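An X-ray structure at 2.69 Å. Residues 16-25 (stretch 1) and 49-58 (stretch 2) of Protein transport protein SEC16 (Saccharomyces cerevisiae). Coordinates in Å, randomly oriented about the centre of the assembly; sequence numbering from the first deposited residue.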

# COMPACT_ATOMS: atom_id res chain seq x y z
N ILE B 16 68.39 -3.17 2.68
CA ILE B 16 67.75 -4.25 3.41
C ILE B 16 66.72 -3.63 4.34
O ILE B 16 66.98 -2.59 4.93
CB ILE B 16 68.76 -5.04 4.26
CG1 ILE B 16 69.88 -5.60 3.38
CG2 ILE B 16 68.07 -6.18 5.01
CD1 ILE B 16 71.14 -6.03 4.19
N PHE B 17 65.56 -4.27 4.46
CA PHE B 17 64.50 -3.82 5.36
C PHE B 17 63.61 -4.97 5.84
O PHE B 17 63.12 -5.76 5.03
CB PHE B 17 63.63 -2.77 4.67
CG PHE B 17 62.68 -2.08 5.59
CD1 PHE B 17 63.02 -0.86 6.18
CD2 PHE B 17 61.44 -2.65 5.89
CE1 PHE B 17 62.14 -0.23 7.04
CE2 PHE B 17 60.56 -2.01 6.75
CZ PHE B 17 60.91 -0.80 7.32
N HIS B 18 63.39 -5.06 7.14
CA HIS B 18 62.54 -6.11 7.69
C HIS B 18 61.76 -5.67 8.91
O HIS B 18 62.27 -4.97 9.78
CB HIS B 18 63.35 -7.37 8.02
CG HIS B 18 63.72 -8.18 6.83
ND1 HIS B 18 65.02 -8.50 6.52
CD2 HIS B 18 62.95 -8.73 5.86
CE1 HIS B 18 65.04 -9.21 5.41
NE2 HIS B 18 63.80 -9.37 4.98
N TRP B 19 60.51 -6.09 8.98
CA TRP B 19 59.68 -5.84 10.13
C TRP B 19 59.92 -6.93 11.16
O TRP B 19 60.27 -8.05 10.82
CB TRP B 19 58.21 -5.84 9.72
CG TRP B 19 57.96 -5.05 8.48
CD1 TRP B 19 58.06 -5.48 7.20
CD2 TRP B 19 57.55 -3.68 8.42
NE1 TRP B 19 57.74 -4.46 6.33
CE2 TRP B 19 57.43 -3.34 7.05
CE3 TRP B 19 57.28 -2.70 9.39
CZ2 TRP B 19 57.04 -2.08 6.63
CZ3 TRP B 19 56.91 -1.44 8.96
CH2 TRP B 19 56.79 -1.14 7.59
N SER B 20 59.71 -6.60 12.42
CA SER B 20 59.80 -7.57 13.48
C SER B 20 58.50 -7.60 14.27
O SER B 20 57.78 -6.61 14.33
CB SER B 20 60.95 -7.21 14.41
OG SER B 20 61.01 -8.11 15.50
N ALA B 21 58.21 -8.74 14.89
CA ALA B 21 57.05 -8.84 15.76
C ALA B 21 57.20 -8.01 17.04
O ALA B 21 56.23 -7.84 17.79
CB ALA B 21 56.75 -10.30 16.09
N ALA B 22 58.40 -7.49 17.29
CA ALA B 22 58.67 -6.73 18.52
C ALA B 22 58.64 -5.22 18.32
O ALA B 22 59.29 -4.48 19.05
CB ALA B 22 59.99 -7.14 19.12
N ASN B 23 57.87 -4.76 17.34
CA ASN B 23 57.77 -3.33 17.06
C ASN B 23 59.13 -2.68 16.83
O ASN B 23 59.33 -1.51 17.14
CB ASN B 23 56.99 -2.62 18.16
CG ASN B 23 55.58 -3.15 18.31
OD1 ASN B 23 55.09 -3.90 17.45
ND2 ASN B 23 54.90 -2.75 19.38
N LYS B 24 60.05 -3.47 16.29
CA LYS B 24 61.34 -2.96 15.88
C LYS B 24 61.47 -3.15 14.38
O LYS B 24 60.73 -3.93 13.77
CB LYS B 24 62.47 -3.70 16.59
CG LYS B 24 62.53 -3.53 18.10
CD LYS B 24 63.80 -4.19 18.62
CE LYS B 24 63.95 -4.13 20.13
NZ LYS B 24 65.21 -4.83 20.54
N VAL B 25 62.41 -2.45 13.77
CA VAL B 25 62.67 -2.63 12.36
C VAL B 25 64.18 -2.72 12.14
O VAL B 25 64.95 -2.17 12.92
CB VAL B 25 62.01 -1.49 11.55
CG1 VAL B 25 62.95 -0.92 10.51
CG2 VAL B 25 60.72 -1.98 10.91
N LYS B 49 71.10 -0.98 10.94
CA LYS B 49 70.42 -0.26 12.02
C LYS B 49 69.15 -0.94 12.49
O LYS B 49 68.38 -1.50 11.70
CB LYS B 49 70.12 1.19 11.62
CG LYS B 49 71.36 1.98 11.26
CD LYS B 49 71.05 3.36 10.73
CE LYS B 49 72.32 4.02 10.22
NZ LYS B 49 72.18 5.49 10.02
N VAL B 50 68.92 -0.87 13.79
CA VAL B 50 67.72 -1.43 14.39
C VAL B 50 67.04 -0.37 15.23
O VAL B 50 67.54 0.03 16.28
CB VAL B 50 68.07 -2.64 15.26
CG1 VAL B 50 66.85 -3.08 16.06
CG2 VAL B 50 68.60 -3.76 14.39
N THR B 51 65.90 0.10 14.75
CA THR B 51 65.17 1.16 15.44
C THR B 51 63.70 0.79 15.62
O THR B 51 63.14 0.02 14.83
CB THR B 51 65.27 2.48 14.68
OG1 THR B 51 64.38 3.44 15.28
CG2 THR B 51 64.89 2.30 13.24
N PRO B 52 63.07 1.34 16.67
CA PRO B 52 61.64 1.11 16.87
C PRO B 52 60.87 1.56 15.64
O PRO B 52 61.32 2.41 14.88
CB PRO B 52 61.32 2.01 18.06
CG PRO B 52 62.60 2.05 18.82
CD PRO B 52 63.67 2.10 17.77
N ILE B 53 59.70 0.97 15.46
CA ILE B 53 58.95 1.14 14.24
C ILE B 53 58.50 2.60 14.04
O ILE B 53 58.48 3.10 12.92
CB ILE B 53 57.78 0.13 14.18
CG1 ILE B 53 57.05 0.20 12.84
CG2 ILE B 53 56.83 0.33 15.36
CD1 ILE B 53 56.04 -0.92 12.66
N ASP B 54 58.21 3.28 15.14
CA ASP B 54 57.67 4.65 15.06
C ASP B 54 58.66 5.77 14.69
O ASP B 54 58.25 6.92 14.56
CB ASP B 54 56.92 5.02 16.34
CG ASP B 54 57.78 4.91 17.58
OD1 ASP B 54 59.02 5.03 17.46
OD2 ASP B 54 57.21 4.73 18.67
N GLN B 55 59.94 5.44 14.52
CA GLN B 55 60.89 6.41 13.97
C GLN B 55 60.84 6.31 12.45
O GLN B 55 61.66 6.90 11.75
CB GLN B 55 62.32 6.12 14.44
CG GLN B 55 62.45 5.72 15.90
CD GLN B 55 62.25 6.87 16.85
OE1 GLN B 55 61.85 7.96 16.45
NE2 GLN B 55 62.55 6.64 18.13
N ILE B 56 59.88 5.55 11.96
CA ILE B 56 59.74 5.30 10.53
C ILE B 56 58.28 5.42 10.13
O ILE B 56 57.95 6.00 9.09
CB ILE B 56 60.26 3.90 10.18
CG1 ILE B 56 61.74 3.79 10.55
CG2 ILE B 56 60.05 3.60 8.71
CD1 ILE B 56 62.37 2.48 10.17
N ILE B 57 57.41 4.87 10.96
CA ILE B 57 55.98 5.01 10.79
C ILE B 57 55.46 5.99 11.84
O ILE B 57 55.29 5.62 13.00
CB ILE B 57 55.26 3.65 10.94
CG1 ILE B 57 55.40 2.83 9.65
CG2 ILE B 57 53.79 3.85 11.28
CD1 ILE B 57 54.57 1.55 9.65
N LYS B 58 55.23 7.23 11.42
CA LYS B 58 54.66 8.24 12.31
C LYS B 58 53.26 7.81 12.72
O LYS B 58 52.36 7.77 11.88
CB LYS B 58 54.61 9.60 11.61

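Two segments of one SEC16 chain meet as antiparallel strands. Stretch 1 runs as a strand through Phe17 and Trp19, reverses in a type I turn from Ser20 to Asn23, and returns as the strand beginning at Lys24, which lies beside the end of the strand ending at Pro52. Val25 and Thr51 form the hydrogen-bonded pair: Val25 N donates to Thr51 O at 2.8 Å, and Thr51 N donates to Val25 O at 3.1 Å. One residue along, Lys24 and Pro52 are a non-hydrogen-bonded pair, their CA atoms 4.2 Å apart and their side chains diverging. Proline has no amide hydrogen, but at this position none is required by the pairing. The ladder is extended by Ile53 N, which donates to Asn23 O at 3.0 Å just as the chain enters the 3-10 segment Ile53-Gln55. A CA-H...O contact adds to the pairing where Val50 CA approaches Val25 O at 3.2 Å.

Beyond Pro52 the chain coils through the 3-10 segment, with Ile57 N hydrogen-bonded to Ile53 O at 2.8 Å, and the CA-to-CB bonds of Ile56 and Ile57 point toward stretch 1. Val25 and Thr51 share a face of the sheet, and Val25, buried, has the largest area covered by the other stretch; its CG1 packs against Ile56 CD1 at 3.5 Å. The same methyl, Ile56 CD1, lies 4.1 Å from Phe17 CE1, at the ring edge near its plane, so one isoleucine bridges both strands of stretch 1. Trp19 CZ3 similarly serves two partners: Ile53 CD1 sits at the ring edge, 3.8 Å away, and Ile57 CD1 approaches obliquely at 3.9 Å. The CA-to-CB bond of Lys24 points away from stretch 2 overall, yet CD of its extended chain lies 4.1 Å from Val50 CG1, while its NZ is hydrogen-bonded elsewhere in the structure.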